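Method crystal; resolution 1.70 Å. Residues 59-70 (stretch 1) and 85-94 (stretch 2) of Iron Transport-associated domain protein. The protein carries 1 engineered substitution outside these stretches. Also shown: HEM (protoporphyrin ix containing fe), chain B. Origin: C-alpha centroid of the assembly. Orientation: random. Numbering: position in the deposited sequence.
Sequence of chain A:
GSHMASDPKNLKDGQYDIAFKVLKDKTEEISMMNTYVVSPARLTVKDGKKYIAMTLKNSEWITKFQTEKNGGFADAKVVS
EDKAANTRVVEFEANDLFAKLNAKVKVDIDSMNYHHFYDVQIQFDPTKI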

# COMPACT_ATOMS: atom_id res chain seq x y z
N SER A 59 -2.68 -0.57 12.40
CA SER A 59 -3.88 -0.77 11.60
C SER A 59 -5.10 -0.00 12.12
O SER A 59 -5.86 0.57 11.34
CB SER A 59 -4.20 -2.28 11.53
OG SER A 59 -5.39 -2.51 10.80
N GLU A 60 -5.28 -0.00 13.43
CA GLU A 60 -6.42 0.67 14.05
C GLU A 60 -6.51 2.15 13.65
O GLU A 60 -7.60 2.71 13.59
CB GLU A 60 -6.30 0.54 15.56
CG GLU A 60 -7.30 1.32 16.37
CD GLU A 60 -7.04 1.18 17.86
OE1 GLU A 60 -7.11 2.20 18.58
OE2 GLU A 60 -6.75 0.05 18.31
N TRP A 61 -5.37 2.76 13.38
CA TRP A 61 -5.34 4.18 13.00
C TRP A 61 -5.67 4.42 11.53
O TRP A 61 -6.09 5.51 11.14
CB TRP A 61 -3.94 4.75 13.24
CG TRP A 61 -3.58 4.93 14.67
CD1 TRP A 61 -4.40 4.79 15.76
CD2 TRP A 61 -2.29 5.27 15.16
NE1 TRP A 61 -3.68 5.04 16.91
CE2 TRP A 61 -2.39 5.33 16.57
CE3 TRP A 61 -1.06 5.53 14.56
CZ2 TRP A 61 -1.30 5.65 17.38
CZ3 TRP A 61 0.03 5.84 15.36
CH2 TRP A 61 -0.10 5.90 16.76
N ILE A 62 -5.45 3.42 10.70
CA ILE A 62 -5.64 3.61 9.26
C ILE A 62 -7.05 3.16 8.91
O ILE A 62 -7.33 1.97 8.83
CB ILE A 62 -4.57 2.85 8.45
CG1 ILE A 62 -3.17 3.27 8.91
CG2 ILE A 62 -4.76 3.11 6.97
CD1 ILE A 62 -2.04 2.44 8.32
N THR A 63 -7.95 4.12 8.72
CA THR A 63 -9.36 3.78 8.56
C THR A 63 -9.79 3.51 7.12
O THR A 63 -10.78 2.82 6.89
CB THR A 63 -10.28 4.81 9.24
OG1 THR A 63 -10.02 6.10 8.69
CG2 THR A 63 -10.02 4.84 10.74
N LYS A 64 -9.06 4.07 6.17
CA LYS A 64 -9.32 3.81 4.76
C LYS A 64 -8.01 3.72 4.00
O LYS A 64 -7.05 4.44 4.30
CB LYS A 64 -10.15 4.93 4.13
CG LYS A 64 -11.59 5.00 4.59
CD LYS A 64 -12.36 6.03 3.76
CE LYS A 64 -13.86 5.90 3.97
NZ LYS A 64 -14.63 6.97 3.26
N PHE A 65 -7.97 2.84 3.01
CA PHE A 65 -6.82 2.77 2.12
C PHE A 65 -7.29 2.41 0.71
O PHE A 65 -7.93 1.38 0.51
CB PHE A 65 -5.79 1.74 2.60
CG PHE A 65 -4.61 1.62 1.69
CD1 PHE A 65 -3.69 2.67 1.59
CD2 PHE A 65 -4.44 0.51 0.89
CE1 PHE A 65 -2.61 2.58 0.73
CE2 PHE A 65 -3.36 0.41 0.02
CZ PHE A 65 -2.44 1.44 -0.05
N GLN A 66 -6.98 3.27 -0.25
CA GLN A 66 -7.47 3.08 -1.62
C GLN A 66 -6.34 3.20 -2.63
O GLN A 66 -5.36 3.92 -2.41
CB GLN A 66 -8.55 4.11 -1.93
CG GLN A 66 -9.70 4.10 -0.96
CD GLN A 66 -10.74 5.15 -1.27
OE1 GLN A 66 -10.47 6.13 -1.96
NE2 GLN A 66 -11.94 4.96 -0.73
N THR A 67 -6.46 2.50 -3.75
CA THR A 67 -5.50 2.67 -4.82
C THR A 67 -6.23 2.95 -6.12
O THR A 67 -7.42 2.63 -6.25
CB THR A 67 -4.58 1.44 -4.98
OG1 THR A 67 -5.36 0.29 -5.34
CG2 THR A 67 -3.84 1.15 -3.69
N GLU A 68 -5.54 3.56 -7.07
CA GLU A 68 -6.17 3.92 -8.33
C GLU A 68 -6.40 2.68 -9.18
O GLU A 68 -5.48 1.88 -9.38
CB GLU A 68 -5.31 4.94 -9.11
CG GLU A 68 -5.96 5.40 -10.42
CD GLU A 68 -5.44 6.74 -10.90
OE1 GLU A 68 -4.32 7.14 -10.51
OE2 GLU A 68 -6.15 7.41 -11.68
N LYS A 69 -7.63 2.54 -9.65
CA LYS A 69 -8.01 1.40 -10.47
C LYS A 69 -9.03 1.86 -11.51
O LYS A 69 -10.09 2.38 -11.15
CB LYS A 69 -8.64 0.31 -9.59
CG LYS A 69 -9.20 -0.88 -10.35
CD LYS A 69 -10.04 -1.76 -9.44
CE LYS A 69 -10.63 -2.95 -10.19
NZ LYS A 69 -9.58 -3.86 -10.73
N ASN A 70 -8.68 1.70 -12.78
CA ASN A 70 -9.59 2.07 -13.87
C ASN A 70 -10.08 3.51 -13.75
O ASN A 70 -11.28 3.76 -13.73
CB ASN A 70 -10.78 1.11 -13.92
CG ASN A 70 -10.37 -0.32 -14.20
OD1 ASN A 70 -9.44 -0.58 -14.97
ND2 ASN A 70 -11.06 -1.27 -13.57
N ALA A 85 -1.32 -7.96 16.89
CA ALA A 85 -0.18 -7.19 16.41
C ALA A 85 -0.61 -5.80 15.95
O ALA A 85 0.24 -4.95 15.69
CB ALA A 85 0.52 -7.92 15.28
N ASN A 86 -1.91 -5.59 15.87
CA ASN A 86 -2.46 -4.35 15.31
C ASN A 86 -1.88 -4.10 13.92
O ASN A 86 -1.35 -3.03 13.63
CB ASN A 86 -2.17 -3.16 16.23
CG ASN A 86 -2.90 -1.89 15.79
OD1 ASN A 86 -3.92 -1.95 15.11
ND2 ASN A 86 -2.39 -0.74 16.23
N THR A 87 -1.97 -5.12 13.07
CA THR A 87 -1.58 -4.98 11.67
C THR A 87 -2.67 -5.59 10.81
O THR A 87 -3.52 -6.34 11.30
CB THR A 87 -0.26 -5.71 11.35
OG1 THR A 87 -0.41 -7.11 11.62
CG2 THR A 87 0.90 -5.15 12.17
N ARG A 88 -2.67 -5.25 9.52
CA ARG A 88 -3.54 -5.96 8.59
C ARG A 88 -2.89 -6.00 7.22
O ARG A 88 -1.98 -5.23 6.94
CB ARG A 88 -4.92 -5.32 8.50
CG ARG A 88 -4.99 -3.99 7.73
CD ARG A 88 -6.42 -3.51 7.79
NE ARG A 88 -6.72 -2.30 7.03
CZ ARG A 88 -6.64 -1.06 7.54
NH1 ARG A 88 -6.22 -0.88 8.78
NH2 ARG A 88 -6.97 -0.02 6.79
N VAL A 89 -3.35 -6.92 6.38
CA VAL A 89 -2.81 -7.05 5.04
C VAL A 89 -3.87 -6.64 4.04
O VAL A 89 -5.01 -7.13 4.07
CB VAL A 89 -2.33 -8.49 4.75
CG1 VAL A 89 -1.78 -8.59 3.32
CG2 VAL A 89 -1.28 -8.90 5.76
N VAL A 90 -3.51 -5.72 3.14
CA VAL A 90 -4.42 -5.28 2.09
C VAL A 90 -3.88 -5.71 0.74
O VAL A 90 -2.67 -5.85 0.55
CB VAL A 90 -4.67 -3.74 2.13
CG1 VAL A 90 -5.31 -3.33 3.47
CG2 VAL A 90 -3.38 -2.97 1.89
N GLU A 91 -4.79 -5.93 -0.21
CA GLU A 91 -4.39 -6.44 -1.51
C GLU A 91 -5.00 -5.59 -2.61
O GLU A 91 -6.16 -5.19 -2.52
CB GLU A 91 -4.89 -7.88 -1.65
CG GLU A 91 -4.64 -8.51 -3.00
CD GLU A 91 -5.31 -9.87 -3.09
OE1 GLU A 91 -6.52 -9.91 -3.45
OE2 GLU A 91 -4.64 -10.88 -2.80
N PHE A 92 -4.20 -5.30 -3.63
CA PHE A 92 -4.66 -4.47 -4.74
C PHE A 92 -3.84 -4.79 -5.97
O PHE A 92 -2.76 -5.39 -5.89
CB PHE A 92 -4.54 -2.97 -4.40
CG PHE A 92 -3.17 -2.55 -3.95
CD1 PHE A 92 -2.20 -2.19 -4.88
CD2 PHE A 92 -2.84 -2.51 -2.60
CE1 PHE A 92 -0.94 -1.79 -4.46
CE2 PHE A 92 -1.58 -2.12 -2.18
CZ PHE A 92 -0.63 -1.76 -3.12
N GLU A 93 -4.36 -4.40 -7.13
CA GLU A 93 -3.71 -4.67 -8.39
C GLU A 93 -2.71 -3.59 -8.74
O GLU A 93 -2.91 -2.41 -8.44
CB GLU A 93 -4.76 -4.76 -9.50
CG GLU A 93 -4.93 -6.14 -10.10
CD GLU A 93 -5.83 -6.11 -11.33
OE1 GLU A 93 -7.07 -6.15 -11.15
OE2 GLU A 93 -5.30 -6.03 -12.46
N ALA A 94 -1.61 -4.01 -9.36
CA ALA A 94 -0.67 -3.07 -9.94
C ALA A 94 -0.53 -3.45 -11.41
O ALA A 94 -0.81 -4.58 -11.80
CB ALA A 94 0.67 -3.15 -9.23
CHA HEM B . 1.49 14.48 7.30
CHB HEM B . 2.15 13.93 12.08
CHC HEM B . 0.39 9.40 11.85
CHD HEM B . 0.28 9.72 7.00
C1A HEM B . 1.81 14.72 8.61
C2A HEM B . 2.34 15.96 9.14
C3A HEM B . 2.52 15.79 10.46
C4A HEM B . 2.11 14.45 10.81
CMA HEM B . 3.06 16.83 11.46
CAA HEM B . 2.65 17.23 8.32
CBA HEM B . 3.86 16.97 7.42
CGA HEM B . 5.09 16.58 8.20
O1A HEM B . 5.39 17.24 9.23
O2A HEM B . 5.81 15.62 7.81
C1B HEM B . 1.75 12.65 12.42
C2B HEM B . 1.86 12.08 13.74
C3B HEM B . 1.38 10.84 13.69
C4B HEM B . 0.94 10.57 12.33
CMB HEM B . 2.45 12.79 14.98
CAB HEM B . 1.31 9.88 14.90
CBB HEM B . 0.94 8.62 14.72
C1C HEM B . 0.23 9.08 10.52
C2C HEM B . -0.18 7.79 9.99
C3C HEM B . -0.22 7.87 8.66
C4C HEM B . 0.18 9.22 8.28
CMC HEM B . -0.54 6.55 10.85
CAC HEM B . -0.61 6.74 7.68
CBC HEM B . -0.75 7.02 6.39
C1D HEM B . 0.58 11.02 6.67
C2D HEM B . 0.60 11.51 5.32
C3D HEM B . 0.97 12.97 5.40
C4D HEM B . 1.15 13.24 6.80
CMD HEM B . 0.30 10.70 4.04
CAD HEM B . 1.12 13.96 4.23
CBD HEM B . 2.59 14.23 3.96
CGD HEM B . 3.34 12.97 3.64
O1D HEM B . 2.91 12.19 2.74
O2D HEM B . 4.40 12.76 4.29
NA HEM B . 1.68 13.82 9.65
NB HEM B . 1.19 11.71 11.58
NC HEM B . 0.45 9.91 9.44
ND HEM B . 0.91 12.07 7.53
FE HEM B . 0.84 11.96 9.57
O HOH W 1 -4.86 -0.60 -7.79

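Contact between residues 59-70 and 85-94 of the Iron Transport-associated domain protein. Strands 62-69 and 87-94 run in nearly the same direction, 19° apart, but their axes come no nearer than 7.9 Å. At that spacing the strands are not paired by their backbones, and side chains bridge the gap. The backbones draw closest at the start, where the CA atoms of Ser 59 and Thr 87 lie 4.8 Å apart.

Two hydrogen bonds from main-chain amides fasten the 3-10 segment to the loop before the second strand. Ser 59 N donates to Asn 86 O at 3.1 Å, almost linearly (172°), and Glu 60 N donates to Asn 86 OD1 at 2.9 Å. Asn 86 thus receives two successive amides, one on its main-chain carbonyl and one on its side chain, whose end comes nearer than its CA-to-CB bond would suggest.

The guanidinium of Arg 88 supplies the other polar anchor. Its NH1 donates to Ser 59 OG at 2.7 Å, while NH2 donates to Ile 62 O at 2.9 Å; both acceptors lie at the edge of the group, near its plane, where the N-H bonds point. Two weak bonds add to these, from Arg 88 NH1 to Ser 59 O (3.0 Å, 126°) and from Arg 88 NH1 to Ile 62 O (3.1 Å, 134°). Ser 59 O also accepts from Ile 62 N at 2.9 Å, so the segment that receives the arginine's bonds is closed by a hydrogen bond of its own.

Apolar contacts fill the middle. Phe 65, pointing toward the second strand, places CD2 3.8 Å from Val 90 CG2 and CE2 3.8 Å from Phe 92 CE2. The two phenyl rings meet obliquely, with centroids 5.9 Å apart and planes at 58°. Thr 67 CG2 sits over one face of the Phe 92 ring, 3.8 Å from its centroid and 13° off the normal, a well-centred CH-pi contact. All four side chains are buried.

A water joins the strands beyond this cluster. It accepts from Thr 67 OG1 at 2.7 Å and donates to Glu 68 O at 3.0 Å and to Glu 93 O at 2.7 Å, so Thr 67 serves the contact with its hydroxyl as well as its methyl.

A salt bridge lies toward the far end: Lys 69 NZ is 3.4 Å from Glu 93 OE1. The lysine is exposed, and this separation is longer than those of the arginine's hydrogen bonds.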